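PDB 3IM8: malonyl acyl carrier protein transacylase from Streptococcus pneumoniae, which probably transfers the malonyl group from malonyl-CoA to holo acyl carrier protein, supplying malonyl-ACP for fatty acid synthesis. Local coordinates for residues A[198-204]-A[247-252]; A[57-62]-A[115-120]; A[227-232]-A[256-261]; A[151-155]-A[167-173]. The contacts are given in a common frame with arbitrary orientation. Residues are numbered along the deposited sequence.

Contact 1. Residues A[198-204]-A[247-252]. With ACT (acetate ion), chain B.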
loop_
_atom_site.group_PDB
_atom_site.type_symbol
_atom_site.label_atom_id
_atom_site.label_comp_id
_atom_site.label_asym_id
_atom_site.label_seq_id
_atom_site.Cartn_x
_atom_site.Cartn_y
_atom_site.Cartn_z
ATOM N N PHE A 198 9.834 -5.083 5.330
ATOM C CA PHE A 198 8.525 -4.742 5.886
ATOM C C PHE A 198 7.601 -5.970 5.783
ATOM O O PHE A 198 7.776 -6.827 4.883
ATOM C CB PHE A 198 7.914 -3.583 5.076
ATOM C CG PHE A 198 8.653 -2.269 5.186
ATOM C CD1 PHE A 198 8.383 -1.260 4.285
ATOM C CD2 PHE A 198 9.562 -2.019 6.207
ATOM C CE1 PHE A 198 9.004 0.003 4.383
ATOM C CE2 PHE A 198 10.204 -0.775 6.317
ATOM C CZ PHE A 198 9.924 0.245 5.394
ATOM N N HIS A 199 6.616 -6.062 6.675
ATOM C CA HIS A 199 5.583 -7.141 6.655
ATOM C C HIS A 199 6.159 -8.529 7.053
ATOM O O HIS A 199 5.677 -9.581 6.611
ATOM C CB HIS A 199 4.752 -7.157 5.349
ATOM C CG HIS A 199 4.308 -5.797 4.894
ATOM N ND1 HIS A 199 3.284 -5.103 5.505
ATOM C CD2 HIS A 199 4.770 -4.994 3.904
ATOM C CE1 HIS A 199 3.136 -3.926 4.918
ATOM N NE2 HIS A 199 4.021 -3.838 3.936
ATOM N N THR A 200 7.155 -8.476 7.968
ATOM C CA THR A 200 7.756 -9.629 8.668
ATOM C C THR A 200 7.902 -9.262 10.178
ATOM O O THR A 200 7.797 -8.078 10.555
ATOM C CB THR A 200 9.159 -9.993 8.066
ATOM O OG1 THR A 200 10.165 -9.064 8.510
ATOM C CG2 THR A 200 9.127 -10.043 6.508
ATOM N N SER A 201 8.141 -10.266 11.034
ATOM C CA SER A 201 8.399 -10.005 12.482
ATOM C C SER A 201 9.522 -9.024 12.789
ATOM O O SER A 201 9.567 -8.447 13.884
ATOM C CB SER A 201 8.707 -11.297 13.210
ATOM O OG SER A 201 8.246 -12.361 12.403
ATOM N N LEU A 202 10.429 -8.822 11.838
ATOM C CA LEU A 202 11.497 -7.821 12.047
ATOM C C LEU A 202 10.882 -6.490 12.390
ATOM O O LEU A 202 11.502 -5.661 13.059
ATOM C CB LEU A 202 12.430 -7.712 10.845
ATOM C CG LEU A 202 13.161 -9.043 10.634
ATOM C CD1 LEU A 202 13.621 -9.225 9.202
ATOM C CD2 LEU A 202 14.310 -9.224 11.658
ATOM N N LEU A 203 9.628 -6.291 11.979
ATOM C CA LEU A 203 8.985 -4.995 12.222
ATOM C C LEU A 203 8.214 -4.922 13.521
ATOM O O LEU A 203 7.547 -3.917 13.790
ATOM C CB LEU A 203 8.091 -4.591 11.031
ATOM C CG LEU A 203 8.992 -3.820 10.040
ATOM C CD1 LEU A 203 10.100 -4.726 9.448
ATOM C CD2 LEU A 203 8.182 -3.156 8.950
ATOM N N GLU A 204 8.299 -5.973 14.334
ATOM C CA GLU A 204 7.606 -6.020 15.639
ATOM C C GLU A 204 7.897 -4.787 16.511
ATOM O O GLU A 204 6.971 -4.183 17.024
ATOM C CB GLU A 204 7.847 -7.367 16.376
ATOM C CG GLU A 204 6.660 -7.837 17.283
ATOM C CD GLU A 204 6.614 -7.076 18.611
ATOM O OE1 GLU A 204 5.590 -7.064 19.314
ATOM O OE2 GLU A 204 7.627 -6.466 18.969
ATOM N N GLN A 247 -0.524 -5.145 10.656
ATOM C CA GLN A 247 -0.259 -4.959 9.232
ATOM C C GLN A 247 1.222 -4.753 8.889
ATOM O O GLN A 247 1.678 -5.303 7.880
ATOM C CB GLN A 247 -1.100 -3.817 8.647
ATOM C CG GLN A 247 -1.007 -3.648 7.150
ATOM C CD GLN A 247 -0.891 -2.152 6.767
ATOM O OE1 GLN A 247 -0.166 -1.378 7.422
ATOM N NE2 GLN A 247 -1.609 -1.749 5.720
ATOM N N VAL A 248 1.949 -3.985 9.708
ATOM C CA VAL A 248 3.375 -3.633 9.445
ATOM C C VAL A 248 4.323 -4.844 9.610
ATOM O O VAL A 248 5.407 -4.907 9.026
ATOM C CB VAL A 248 3.864 -2.310 10.207
ATOM C CG1 VAL A 248 3.072 -1.076 9.785
ATOM C CG2 VAL A 248 3.802 -2.454 11.727
ATOM N N LYS A 249 3.859 -5.852 10.347
ATOM C CA LYS A 249 4.683 -7.022 10.639
ATOM C C LYS A 249 4.088 -8.329 10.111
ATOM O O LYS A 249 4.621 -9.387 10.400
ATOM C CB LYS A 249 4.957 -7.105 12.169
ATOM C CG LYS A 249 3.683 -7.456 12.987
ATOM C CD LYS A 249 3.942 -7.627 14.484
ATOM C CE LYS A 249 2.677 -7.265 15.220
ATOM N NZ LYS A 249 2.713 -7.836 16.564
ATOM N N GLU A 250 2.977 -8.280 9.363
ATOM C CA GLU A 250 2.369 -9.503 8.760
ATOM C C GLU A 250 2.184 -9.388 7.222
ATOM O O GLU A 250 2.218 -8.269 6.681
ATOM C CB GLU A 250 1.042 -9.820 9.466
ATOM C CG GLU A 250 1.269 -10.262 10.889
ATOM C CD GLU A 250 0.019 -10.702 11.606
ATOM O OE1 GLU A 250 -0.915 -11.239 10.976
ATOM O OE2 GLU A 250 -0.004 -10.519 12.825
ATOM N N PRO A 251 2.008 -10.526 6.506
ATOM C CA PRO A 251 1.893 -10.472 5.026
ATOM C C PRO A 251 0.729 -9.577 4.546
ATOM O O PRO A 251 -0.323 -9.567 5.138
ATOM C CB PRO A 251 1.680 -11.933 4.619
ATOM C CG PRO A 251 2.174 -12.751 5.788
ATOM C CD PRO A 251 2.007 -11.923 7.010
ATOM N N VAL A 252 0.964 -8.794 3.501
ATOM C CA VAL A 252 -0.108 -8.156 2.711
ATOM C C VAL A 252 -0.711 -9.114 1.653
ATOM O O VAL A 252 -0.050 -9.617 0.755
ATOM C CB VAL A 252 0.396 -6.866 2.063
ATOM C CG1 VAL A 252 -0.683 -6.242 1.152
ATOM C CG2 VAL A 252 0.835 -5.860 3.126
HETATM C C ACT B . 5.080 -0.194 2.928
HETATM O O ACT B . 4.875 -1.394 3.357
HETATM O OXT ACT B . 4.546 0.892 3.524
HETATM C CH3 ACT B . 5.973 -0.229 1.701
#
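His199, Lys249 and Val248 bury the most surface where two loops of the acyltransferase fold meet. His199, predicted to be an active-site residue, is held by segment 247-252 at both backbone and side chain: its N donates to Val248 O (2.9 Å), and its ND1 donates to Gln247 O (2.9 Å). Val252 covers one face of the His199 ring in a CH-pi contact, with CG2 3.6 Å from the ring centroid. Val248 takes part mainly through its carbonyl, whose O atom Leu203 CD2 also approaches to 3.3 Å. Lys249 lies against the start of helix 204-215: its CA makes a CA-H...O contact with Thr200 O (3.3 Å), and its aliphatic chain runs along Glu204, the charges staying beyond salt-bridge range (Lys249 NZ to Glu204 OE1 4.1 Å). With ND1 spent on a backbone carbonyl, His199 presents NE2 to the pocket, where His199 NE2 donates to acetate O (2.7 Å). This orientation is consistent with a Ser-His pair in which a main-chain carbonyl, not a carboxylate, holds the histidine.

Contact 2. Residues A[57-62]-A[115-120]. With ACT (acetate ion), chain B.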
loop_
_atom_site.group_PDB
_atom_site.type_symbol
_atom_site.label_atom_id
_atom_site.label_comp_id
_atom_site.label_asym_id
_atom_site.label_seq_id
_atom_site.Cartn_x
_atom_site.Cartn_y
_atom_site.Cartn_z
ATOM N N GLN A 57 12.598 9.016 0.944
ATOM C CA GLN A 57 12.779 8.662 2.378
ATOM C C GLN A 57 11.445 8.372 3.103
ATOM O O GLN A 57 10.647 9.270 3.327
ATOM C CB GLN A 57 13.540 9.744 3.156
ATOM C CG GLN A 57 14.994 9.918 2.681
ATOM C CD GLN A 57 15.668 11.150 3.334
ATOM O OE1 GLN A 57 15.367 11.473 4.501
ATOM N NE2 GLN A 57 16.572 11.865 2.555
ATOM N N THR A 58 11.305 7.118 3.538
ATOM C CA THR A 58 10.079 6.558 4.102
ATOM C C THR A 58 9.225 7.521 4.947
ATOM O O THR A 58 7.993 7.601 4.745
ATOM C CB THR A 58 10.371 5.189 4.823
ATOM O OG1 THR A 58 11.166 4.366 3.960
ATOM C CG2 THR A 58 9.068 4.441 5.153
ATOM N N ARG A 59 9.827 8.260 5.867
ATOM C CA ARG A 59 9.064 9.159 6.732
ATOM C C ARG A 59 8.376 10.302 5.943
ATOM O O ARG A 59 7.388 10.856 6.424
ATOM C CB ARG A 59 9.920 9.736 7.886
ATOM C CG ARG A 59 10.915 10.832 7.420
ATOM C CD ARG A 59 11.084 11.944 8.434
ATOM N NE ARG A 59 11.503 11.514 9.775
ATOM C CZ ARG A 59 12.532 10.704 10.036
ATOM N NH1 ARG A 59 13.274 10.190 9.043
ATOM N NH2 ARG A 59 12.801 10.394 11.302
ATOM N N TYR A 60 8.903 10.651 4.759
ATOM C CA TYR A 60 8.249 11.642 3.877
ATOM C C TYR A 60 7.446 10.966 2.745
ATOM O O TYR A 60 6.431 11.483 2.315
ATOM C CB TYR A 60 9.252 12.630 3.274
ATOM C CG TYR A 60 10.118 13.284 4.307
ATOM C CD1 TYR A 60 9.561 14.110 5.273
ATOM C CD2 TYR A 60 11.492 13.040 4.347
ATOM C CE1 TYR A 60 10.344 14.704 6.221
ATOM C CE2 TYR A 60 12.285 13.631 5.303
ATOM C CZ TYR A 60 11.698 14.455 6.243
ATOM O OH TYR A 60 12.472 15.028 7.230
ATOM N N THR A 61 7.912 9.833 2.253
ATOM C CA THR A 61 7.157 9.129 1.238
ATOM C C THR A 61 5.727 8.833 1.670
ATOM O O THR A 61 4.763 8.971 0.866
ATOM C CB THR A 61 7.806 7.789 0.928
ATOM O OG1 THR A 61 9.208 8.007 0.727
ATOM C CG2 THR A 61 7.199 7.185 -0.327
ATOM N N GLN A 62 5.580 8.368 2.913
ATOM C CA GLN A 62 4.258 7.894 3.342
ATOM C C GLN A 62 3.215 9.009 3.340
ATOM O O GLN A 62 2.185 8.867 2.706
ATOM C CB GLN A 62 4.326 7.102 4.657
ATOM C CG GLN A 62 5.150 5.785 4.480
ATOM C CD GLN A 62 4.917 4.764 5.592
ATOM O OE1 GLN A 62 3.985 4.892 6.397
ATOM N NE2 GLN A 62 5.779 3.769 5.658
ATOM N N ARG A 115 4.136 6.543 11.382
ATOM C CA ARG A 115 4.281 5.192 10.837
ATOM C C ARG A 115 5.546 5.073 10.003
ATOM O O ARG A 115 6.298 4.098 10.149
ATOM C CB ARG A 115 3.074 4.783 9.958
ATOM C CG ARG A 115 3.164 3.389 9.429
ATOM C CD ARG A 115 1.915 3.009 8.606
ATOM N NE ARG A 115 1.902 1.640 8.040
ATOM C CZ ARG A 115 2.329 1.291 6.820
ATOM N NH1 ARG A 115 2.943 2.162 6.022
ATOM N NH2 ARG A 115 2.187 0.033 6.413
ATOM N N GLY A 116 5.741 6.036 9.092
ATOM C CA GLY A 116 6.948 6.050 8.207
ATOM C C GLY A 116 8.261 6.056 9.000
ATOM O O GLY A 116 9.155 5.215 8.776
ATOM N N ALA A 117 8.344 7.017 9.922
ATOM C CA ALA A 117 9.440 7.122 10.880
ATOM C C ALA A 117 9.696 5.797 11.564
ATOM O O ALA A 117 10.813 5.300 11.446
ATOM C CB ALA A 117 9.184 8.259 11.917
ATOM N N TYR A 118 8.679 5.192 12.199
ATOM C CA TYR A 118 8.885 3.941 12.966
ATOM C C TYR A 118 9.372 2.824 12.089
ATOM O O TYR A 118 10.203 2.042 12.519
ATOM C CB TYR A 118 7.621 3.448 13.665
ATOM C CG TYR A 118 6.967 4.440 14.629
ATOM C CD1 TYR A 118 5.575 4.457 14.780
ATOM C CD2 TYR A 118 7.730 5.373 15.371
ATOM C CE1 TYR A 118 4.946 5.360 15.640
ATOM C CE2 TYR A 118 7.108 6.282 16.265
ATOM C CZ TYR A 118 5.719 6.259 16.382
ATOM O OH TYR A 118 5.056 7.106 17.220
ATOM N N MET A 119 8.840 2.728 10.863
ATOM C CA MET A 119 9.222 1.665 9.899
ATOM C C MET A 119 10.668 1.831 9.436
ATOM O O MET A 119 11.409 0.851 9.363
ATOM C CB MET A 119 8.261 1.616 8.700
ATOM C CG MET A 119 6.886 1.088 9.102
ATOM S SD MET A 119 5.610 0.928 7.823
ATOM C CE MET A 119 6.288 -0.295 6.730
ATOM N N GLU A 120 11.036 3.071 9.101
ATOM C CA GLU A 120 12.388 3.452 8.650
ATOM C C GLU A 120 13.460 3.149 9.707
ATOM O O GLU A 120 14.494 2.564 9.392
ATOM C CB GLU A 120 12.406 4.952 8.253
ATOM C CG GLU A 120 13.747 5.535 7.681
ATOM C CD GLU A 120 13.570 6.891 6.856
ATOM O OE1 GLU A 120 12.755 7.811 7.231
ATOM O OE2 GLU A 120 14.278 7.010 5.811
HETATM C C ACT B . 5.080 -0.194 2.928
HETATM O O ACT B . 4.875 -1.394 3.357
HETATM O OXT ACT B . 4.546 0.892 3.524
HETATM C CH3 ACT B . 5.973 -0.229 1.701
HETATM O O HOH W 1 13.482 5.099 3.095
#
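A weak N-H...S bond marks this crossing of two helices: Gln62 NE2 points at Met119 SD, 3.6 Å away, while OE1 of the same amide accepts from Arg115 NH1 at 2.9 Å. One glutamine thus ties together two residues a helical turn apart. The helix segments run roughly antiparallel, at 148°, and their axes come within 7.4 Å. Gly116 permits such an approach: its CA lies 4.0 Å from Arg59 CA, and a CB there would clash with Thr58 O and Arg59 CA. At the other end of the contact, Glu120 reaches the first turn of helix 58-78. Glu120 OE1 accepts a hydrogen bond from Arg59 N (3.3 Å) and forms a salt bridge with Arg59 NH1 (3.0 Å), placing a carboxylate at the helix N-terminus, where amide groups lack helical partners. Water 1 is hydrogen-bonded to Thr58 OG1 (2.6 Å) and gives a weak bond to Glu120 OE2 (3.4 Å). Arg115 NH1 also donates to acetate OXT (3.2 Å), so the joint borders the pocket of Ser90, a predicted active-site residue; the acetate is consistent with Arg115 holding the malonyl carboxylate, as in related transacylases. Beyond it, Arg115 packs on Leu210 and Tyr118 on Lys209 of helix 204-215, while Met119 meets Phe198 of the loop before that helix.

Contact 3. Residues A[227-232]-A[256-261]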
loop_
_atom_site.group_PDB
_atom_site.type_symbol
_atom_site.label_atom_id
_atom_site.label_comp_id
_atom_site.label_asym_id
_atom_site.label_seq_id
_atom_site.Cartn_x
_atom_site.Cartn_y
_atom_site.Cartn_z
ATOM N N VAL A 227 -11.572 -3.635 2.465
ATOM C CA VAL A 227 -10.960 -4.961 2.567
ATOM C C VAL A 227 -9.525 -4.820 3.082
ATOM O O VAL A 227 -8.662 -4.247 2.406
ATOM C CB VAL A 227 -11.030 -5.703 1.216
ATOM C CG1 VAL A 227 -10.445 -7.087 1.325
ATOM C CG2 VAL A 227 -12.498 -5.794 0.743
ATOM N N GLY A 228 -9.262 -5.306 4.298
ATOM C CA GLY A 228 -7.943 -5.108 4.898
ATOM C C GLY A 228 -6.854 -6.021 4.376
ATOM O O GLY A 228 -7.098 -7.156 3.987
ATOM N N ASN A 229 -5.625 -5.520 4.388
ATOM C CA ASN A 229 -4.446 -6.239 3.895
ATOM C C ASN A 229 -4.149 -7.530 4.662
ATOM O O ASN A 229 -3.766 -8.570 4.083
ATOM C CB ASN A 229 -3.222 -5.305 4.013
ATOM C CG ASN A 229 -3.161 -4.228 2.916
ATOM O OD1 ASN A 229 -3.931 -4.217 1.908
ATOM N ND2 ASN A 229 -2.228 -3.342 3.091
ATOM N N THR A 230 -4.329 -7.443 5.980
ATOM C CA THR A 230 -3.843 -8.485 6.897
ATOM C C THR A 230 -4.739 -9.724 6.823
ATOM O O THR A 230 -4.246 -10.849 6.528
ATOM C CB THR A 230 -3.690 -7.934 8.343
ATOM O OG1 THR A 230 -2.906 -6.742 8.310
ATOM C CG2 THR A 230 -3.062 -8.957 9.246
ATOM N N GLU A 231 -6.048 -9.495 6.996
ATOM C CA GLU A 231 -7.002 -10.598 7.061
ATOM C C GLU A 231 -7.666 -10.891 5.726
ATOM O O GLU A 231 -8.342 -11.893 5.594
ATOM C CB GLU A 231 -8.094 -10.303 8.086
ATOM C CG GLU A 231 -7.582 -10.069 9.514
ATOM C CD GLU A 231 -7.291 -11.362 10.287
ATOM O OE1 GLU A 231 -6.302 -12.091 10.007
ATOM O OE2 GLU A 231 -8.065 -11.628 11.233
ATOM N N ALA A 232 -7.425 -10.035 4.725
ATOM C CA ALA A 232 -8.118 -10.105 3.426
ATOM C C ALA A 232 -9.618 -10.251 3.701
ATOM O O ALA A 232 -10.252 -11.161 3.201
ATOM C CB ALA A 232 -7.589 -11.232 2.588
ATOM N N GLU A 256 -6.064 -12.194 -2.512
ATOM C CA GLU A 256 -7.197 -12.672 -1.711
ATOM C C GLU A 256 -8.174 -11.552 -1.479
ATOM O O GLU A 256 -9.383 -11.778 -1.518
ATOM C CB GLU A 256 -6.724 -13.165 -0.366
ATOM C CG GLU A 256 -5.971 -14.480 -0.448
ATOM C CD GLU A 256 -5.218 -14.728 0.826
ATOM O OE1 GLU A 256 -3.940 -14.865 0.749
ATOM O OE2 GLU A 256 -5.923 -14.717 1.882
ATOM N N SER A 257 -7.648 -10.350 -1.223
ATOM C CA SER A 257 -8.486 -9.163 -1.084
ATOM C C SER A 257 -9.283 -8.839 -2.371
ATOM O O SER A 257 -10.445 -8.424 -2.291
ATOM C CB SER A 257 -7.641 -7.955 -0.656
ATOM O OG SER A 257 -6.998 -8.254 0.561
ATOM N N ILE A 258 -8.650 -8.986 -3.533
ATOM C CA ILE A 258 -9.327 -8.762 -4.820
ATOM C C ILE A 258 -10.437 -9.815 -5.024
ATOM O O ILE A 258 -11.504 -9.512 -5.583
ATOM C CB ILE A 258 -8.359 -8.803 -6.026
ATOM C CG1 ILE A 258 -7.306 -7.687 -5.980
ATOM C CG2 ILE A 258 -9.169 -8.657 -7.345
ATOM C CD1 ILE A 258 -7.886 -6.264 -6.078
ATOM N N GLY A 259 -10.185 -11.039 -4.576
ATOM C CA GLY A 259 -11.231 -12.107 -4.539
ATOM C C GLY A 259 -12.456 -11.833 -3.655
ATOM O O GLY A 259 -13.571 -12.108 -4.058
ATOM N N VAL A 260 -12.253 -11.291 -2.447
ATOM C CA VAL A 260 -13.334 -10.746 -1.642
ATOM C C VAL A 260 -14.141 -9.646 -2.375
ATOM O O VAL A 260 -15.394 -9.634 -2.298
ATOM C CB VAL A 260 -12.819 -10.208 -0.257
ATOM C CG1 VAL A 260 -13.879 -9.350 0.459
ATOM C CG2 VAL A 260 -12.365 -11.379 0.652
ATOM N N MET A 261 -13.465 -8.710 -3.054
ATOM C CA MET A 261 -14.216 -7.717 -3.811
ATOM C C MET A 261 -15.005 -8.347 -5.001
ATOM O O MET A 261 -16.147 -8.009 -5.218
ATOM C CB MET A 261 -13.318 -6.549 -4.283
ATOM C CG MET A 261 -12.576 -5.876 -3.164
ATOM S SD MET A 261 -11.347 -4.779 -3.814
ATOM C CE MET A 261 -11.572 -3.378 -2.779
HETATM O O HOH W 2 -6.503 -5.461 1.260
#
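Val227 opens a loop that lies against helix 254-263 beside the parallel sheet of the acyltransferase fold's larger, alpha/beta part; the Val227 backbone is hydrogen-bonded to Val86 of strand 85-88, an edge of that sheet. The Val227 side chain points at the helix and fits among three residues spaced along it: CG1 lies 3.5 Å from Ser257 CB, and CG2 lies 3.8 Å from Val260 CG1 and 3.9 Å from Met261 CG. Met261 in turn packs on strands 4-8 and 85-88, so helix, loop and sheet share one apolar seam. At Gly228 the chain starts to turn away, though its O remains 3.6 Å from Ser257 OG. Residues 229-231 have helical backbone angles, and the bend is held by a weak bond from Ala232 N to Gly228 O (3.0 Å); within it Asn229 N is hydrogen-bonded to Glu93, and Thr230 packs against helix 240-247. Ala232 comes back to the helix, its CB 3.6 Å from Glu256 CB and its O 3.3 Å from Val260 CG2. No direct hydrogen bond joins the two segments. Water 2 spans them instead, donating to Val227 O (2.7 Å) and to Ser257 OG (2.9 Å), while Ser257 OG is also hydrogen-bonded to Arg253 O.

Contact 4. Residues A[151-155]-A[167-173]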
loop_
_atom_site.group_PDB
_atom_site.type_symbol
_atom_site.label_atom_id
_atom_site.label_comp_id
_atom_site.label_asym_id
_atom_site.label_seq_id
_atom_site.Cartn_x
_atom_site.Cartn_y
_atom_site.Cartn_z
ATOM N N LEU A 151 17.211 -20.438 10.419
ATOM C CA LEU A 151 18.361 -19.582 10.212
ATOM C C LEU A 151 18.099 -18.079 10.482
ATOM O O LEU A 151 19.005 -17.289 10.316
ATOM C CB LEU A 151 18.902 -19.831 8.784
ATOM C CG LEU A 151 19.715 -21.117 8.551
ATOM C CD1 LEU A 151 19.022 -22.403 8.928
ATOM C CD2 LEU A 151 20.164 -21.185 7.109
ATOM N N GLY A 152 16.856 -17.704 10.869
ATOM C CA GLY A 152 16.403 -16.308 11.077
ATOM C C GLY A 152 15.052 -15.953 10.414
ATOM O O GLY A 152 14.455 -16.761 9.700
ATOM N N VAL A 153 14.584 -14.722 10.613
ATOM C CA VAL A 153 13.344 -14.240 9.944
ATOM C C VAL A 153 13.349 -14.309 8.410
ATOM O O VAL A 153 14.116 -13.617 7.756
ATOM C CB VAL A 153 12.961 -12.808 10.391
ATOM C CG1 VAL A 153 11.598 -12.435 9.769
ATOM C CG2 VAL A 153 12.916 -12.728 11.943
ATOM N N VAL A 154 12.491 -15.170 7.850
ATOM C CA VAL A 154 12.141 -15.152 6.423
ATOM C C VAL A 154 10.681 -15.597 6.209
ATOM O O VAL A 154 10.334 -16.739 6.490
ATOM C CB VAL A 154 13.114 -16.033 5.610
ATOM C CG1 VAL A 154 13.244 -17.428 6.272
ATOM C CG2 VAL A 154 12.673 -16.114 4.174
ATOM N N THR A 155 9.804 -14.704 5.757
ATOM C CA THR A 155 8.411 -15.138 5.419
ATOM C C THR A 155 7.896 -14.468 4.130
ATOM O O THR A 155 8.501 -13.474 3.675
ATOM C CB THR A 155 7.399 -14.850 6.552
ATOM O OG1 THR A 155 7.466 -13.472 6.929
ATOM C CG2 THR A 155 7.669 -15.741 7.771
ATOM N N ILE A 167 8.965 -12.745 -0.830
ATOM C CA ILE A 167 9.424 -13.156 0.507
ATOM C C ILE A 167 10.360 -12.094 1.046
ATOM O O ILE A 167 11.080 -11.469 0.287
ATOM C CB ILE A 167 10.110 -14.569 0.446
ATOM C CG1 ILE A 167 11.368 -14.528 -0.447
ATOM C CG2 ILE A 167 9.152 -15.567 -0.211
ATOM C CD1 ILE A 167 12.407 -15.587 -0.048
ATOM N N ALA A 168 10.376 -11.903 2.363
ATOM C CA ALA A 168 11.278 -10.940 2.944
ATOM C C ALA A 168 11.870 -11.432 4.283
ATOM O O ALA A 168 11.390 -12.422 4.862
ATOM C CB ALA A 168 10.528 -9.618 3.140
ATOM N N GLY A 169 12.902 -10.725 4.768
ATOM C CA GLY A 169 13.455 -10.921 6.121
ATOM C C GLY A 169 14.953 -10.661 6.171
ATOM O O GLY A 169 15.439 -9.799 5.461
ATOM N N GLU A 170 15.691 -11.426 6.993
ATOM C CA GLU A 170 17.154 -11.225 7.158
ATOM C C GLU A 170 17.987 -11.907 6.053
ATOM O O GLU A 170 17.557 -12.885 5.421
ATOM C CB GLU A 170 17.603 -11.717 8.543
ATOM C CG GLU A 170 16.799 -11.147 9.691
ATOM C CD GLU A 170 17.077 -11.841 11.003
ATOM O OE1 GLU A 170 16.413 -12.823 11.326
ATOM O OE2 GLU A 170 17.944 -11.380 11.744
ATOM N N VAL A 171 19.184 -11.364 5.805
ATOM C CA VAL A 171 19.950 -11.766 4.614
ATOM C C VAL A 171 20.181 -13.256 4.553
ATOM O O VAL A 171 19.795 -13.886 3.599
ATOM C CB VAL A 171 21.297 -11.042 4.487
ATOM C CG1 VAL A 171 22.029 -11.524 3.225
ATOM C CG2 VAL A 171 21.091 -9.519 4.507
ATOM N N VAL A 172 20.808 -13.822 5.580
ATOM C CA VAL A 172 21.232 -15.226 5.526
ATOM C C VAL A 172 20.012 -16.132 5.408
ATOM O O VAL A 172 20.014 -17.114 4.628
ATOM C CB VAL A 172 22.012 -15.628 6.770
ATOM C CG1 VAL A 172 22.207 -17.165 6.793
ATOM C CG2 VAL A 172 23.337 -14.836 6.821
ATOM N N ALA A 173 18.971 -15.794 6.181
ATOM C CA ALA A 173 17.725 -16.558 6.151
ATOM C C ALA A 173 17.054 -16.491 4.780
ATOM O O ALA A 173 16.581 -17.517 4.260
ATOM C CB ALA A 173 16.778 -16.120 7.280
#
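Ile167, near the end of strand 164-169, sends its side chain to the helical side of the sheet, where CD1 lies 4.3 Å from Val154 CG2 and helices 138-148 and 171-184 add Cys145 and Ala177. Its CA also makes a CA-H...O contact with Thr155 O; Ile167 CA and Thr155 O are 3.3 Å apart. Ala168 forms the antiparallel hydrogen-bonded pair with Thr155: Ala168 N donates to Thr155 O (2.8 Å), and Thr155 N to Ala168 O (2.9 Å). Its CB lies on the same sheet face as the Thr155 side chain, against Thr200. Gly169 faces Val154 in a non-hydrogen-bonded pair, with CA atoms 4.4 Å apart; a CB here would collide with Val153 O, and at its phi of 147° would also run into the preceding carbonyl O. The two strands form the beta hairpin of the smaller, ferredoxin-like subdomain of the acyltransferase fold, and at this point the second strand gives way to helix 171-184. Glu170, the N-cap residue of that helix, prolongs the pairing, since its N donates to Val153 O (2.8 Å). The Glu170 side chain reaches along the other segment, and its OE1 accepts from Val153 N (2.7 Å), so backbone and carboxylate engage both backbone polar groups of Val153. Past the first helical residues, Ala173 turns its CB to the 151-155 segment, 3.4 Å from Gly152 O and 3.9 Å from Val154 CG1.

Contact 1 touches each of the other three. Contact 2, its centre 14 Å away, meets it beside the acetate, which both touch: Gln247 OE1 and Arg115 NH2 are 2.9 Å apart in a probable hydrogen bond, and Phe198 CD1 packs 3.4 Å from Met119 CE. The acetate is also hydrogen-bonded to Ser90, so both contacts line the predicted active site. Contact 4 (12 Å between centres) sets the small-subdomain hairpin against the His199 loop, with Leu202 CD1 3.5 Å from Gly169 CA. Contact 3 (17 Å) reaches it from the larger part, Thr230 OG1 lying 3.3 Å from Gln247 CA. Contacts 2, 3 and 4 do not touch one another; the nearest atoms of 2 and 3 are about 6 Å apart.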